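Chromosome replication initiation protein (PDB 2VN2) acts in the initiation of chromosome replication as a primosome component, its N-terminal domain probably mediating self-association. Local coordinates at the interface of chains A and B. Residues are numbered along the deposited sequence; one frame, centred on the assembly and turned at random. Chains: chain A/B, Chromosome replication initiation protein.

The interface of chains A and B. Residues chain A 32-33, 35-36; chain B 32-33, 35-36.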
ATOM      1  N   GLU A  32      -8.777  -5.324  17.683  1.00 21.59           N
ATOM      2  CA  GLU A  32      -8.365  -5.929  16.421  1.00 22.55           C
ATOM      3  C   GLU A  32      -9.552  -6.124  15.509  1.00 22.06           C
ATOM      4  O   GLU A  32      -9.428  -5.964  14.258  1.00 21.95           O
ATOM      5  CB  GLU A  32      -7.645  -7.294  16.692  1.00 20.97           C
ATOM      6  CG  GLU A  32      -6.227  -7.154  17.216  1.00 20.43           C
ATOM      7  CD  GLU A  32      -6.146  -6.590  18.666  1.00 21.43           C
ATOM      8  OE1 GLU A  32      -7.053  -6.922  19.433  1.00 25.24           O
ATOM      9  OE2 GLU A  32      -5.159  -5.912  19.075  1.00 22.17           O
ATOM     10  N   GLY A  33     -10.703  -6.585  16.064  1.00 20.21           N
ATOM     11  CA  GLY A  33     -11.855  -6.773  15.157  1.00 19.03           C
ATOM     12  C   GLY A  33     -12.376  -5.525  14.448  1.00 18.98           C
ATOM     13  O   GLY A  33     -12.815  -5.587  13.278  1.00 20.73           O
ATOM     14  N   LEU A  35     -10.399  -2.872  13.908  1.00 19.70           N
ATOM     15  CA  LEU A  35      -9.380  -2.529  12.909  1.00 19.38           C
ATOM     16  C   LEU A  35      -9.672  -3.282  11.567  1.00 19.14           C
ATOM     17  O   LEU A  35      -9.907  -2.640  10.511  1.00 20.69           O
ATOM     18  CB  LEU A  35      -7.943  -2.732  13.450  1.00 17.43           C
ATOM     19  CG  LEU A  35      -6.965  -2.246  12.390  1.00 17.90           C
ATOM     20  CD1 LEU A  35      -6.844  -0.703  12.385  1.00 14.42           C
ATOM     21  CD2 LEU A  35      -5.622  -2.787  12.756  1.00 16.34           C
ATOM     22  N   VAL A  36      -9.741  -4.629  11.612  1.00 19.30           N
ATOM     23  CA  VAL A  36     -10.015  -5.387  10.429  1.00 18.82           C
ATOM     24  C   VAL A  36     -11.354  -4.913   9.807  1.00 19.75           C
ATOM     25  O   VAL A  36     -11.496  -4.880   8.596  1.00 18.10           O
ATOM     26  CB  VAL A  36      -9.982  -6.894  10.721  1.00 19.20           C
ATOM     27  CG1 VAL A  36     -10.267  -7.754   9.326  1.00 19.00           C
ATOM     28  CG2 VAL A  36      -8.651  -7.292  11.336  1.00 15.02           C
TER
ATOM     29  N   GLU B  32      -9.684 -12.294  12.978  1.00 21.08           N
ATOM     30  CA  GLU B  32      -9.230 -10.857  12.920  1.00 21.25           C
ATOM     31  C   GLU B  32      -8.057 -10.630  13.858  1.00 20.73           C
ATOM     32  O   GLU B  32      -7.118  -9.947  13.555  1.00 22.38           O
ATOM     33  CB  GLU B  32     -10.414  -9.927  13.287  1.00 20.71           C
ATOM     34  CG  GLU B  32     -11.567  -9.793  12.248  1.00 20.30           C
ATOM     35  CD  GLU B  32     -12.471 -11.006  12.198  1.00 22.61           C
ATOM     36  OE1 GLU B  32     -12.594 -11.677  13.255  1.00 23.81           O
ATOM     37  OE2 GLU B  32     -13.087 -11.310  11.108  1.00 24.20           O
ATOM     38  N   GLY B  33      -8.112 -11.159  15.063  1.00 21.25           N
ATOM     39  CA  GLY B  33      -7.005 -10.944  15.988  1.00 21.54           C
ATOM     40  C   GLY B  33      -5.654 -11.422  15.381  1.00 21.95           C
ATOM     41  O   GLY B  33      -4.588 -10.789  15.592  1.00 20.36           O
ATOM     42  N   LEU B  35      -4.984 -12.176  12.104  1.00 21.75           N
ATOM     43  CA  LEU B  35      -4.731 -11.221  11.024  1.00 22.86           C
ATOM     44  C   LEU B  35      -3.917  -9.959  11.496  1.00 22.93           C
ATOM     45  O   LEU B  35      -2.773  -9.709  10.998  1.00 22.00           O
ATOM     46  CB  LEU B  35      -6.025 -10.851  10.240  1.00 21.66           C
ATOM     47  CG  LEU B  35      -5.802  -9.937   9.033  1.00 22.62           C
ATOM     48  CD1 LEU B  35      -4.880 -10.726   7.980  1.00 22.85           C
ATOM     49  CD2 LEU B  35      -7.116  -9.573   8.324  1.00 24.69           C
ATOM     50  N   VAL B  36      -4.427  -9.242  12.526  1.00 21.80           N
ATOM     51  CA  VAL B  36      -3.691  -8.080  13.066  1.00 20.44           C
ATOM     52  C   VAL B  36      -2.318  -8.407  13.592  1.00 21.16           C
ATOM     53  O   VAL B  36      -1.287  -7.708  13.336  1.00 21.03           O
ATOM     54  CB  VAL B  36      -4.515  -7.259  14.079  1.00 19.38           C
ATOM     55  CG1 VAL B  36      -3.640  -6.161  14.572  1.00 17.46           C
ATOM     56  CG2 VAL B  36      -5.712  -6.748  13.393  1.00 17.53           C
TER
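A:Val36 and B:Val36 meet at the apolar centre of this two-fold interface, where the first turns of helix 32-45 of chain A and helix 32-46 of chain B come together. The two side chains slide past each other in opposite directions, and their CG2 methyls touch at 3.6 Å. In each valine CG1 stands anti to the backbone N (chi1 -179° in A:Val36), which leaves CG2 beside the N and turned toward its twin. The other branch of A:Val36 reaches a different neighbour, its CG1 resting 3.8 Å from CD2 of B:Leu35. On the other side the pairing differs slightly: CD2 of A:Leu35 lies 4.0 Å from CG2, not CG1, of B:Val36. The leucines thus flank the valine pair with one methyl each and bury little surface.

Farther out, each glutamate lays its aliphatic stem against the opposite valine, the two side chains crossing at about a right angle. CG of B:Glu32 packs 3.6 Å from CB of A:Val36. CB of B:Glu32 lies 3.7 Å from CG2 of the same valine. The stem of A:Glu32 does likewise on B:Val36 and also rests against the partner's glycine, with its CB 3.8 Å from CA of B:Gly33. Substituting alanine for A:Val36 would probably leave a gap between the CG2 methyl of B:Val36 and the stem of B:Glu32, and deprive B:Leu35 of its methyl partner.

At the rim, a bend at chi2 (69° in A:Glu32) turns each carboxylate away from the valine that its stem covers, which keeps the carboxylate, probably charged, off the apolar centre. In the deposited assembly two copies of the DnaD N-terminal domain meet through this small helix-to-helix patch, part of a larger symmetric interface; the structure alone does not show that it forms in the cell, but it may contribute to self-association of the replication initiation protein.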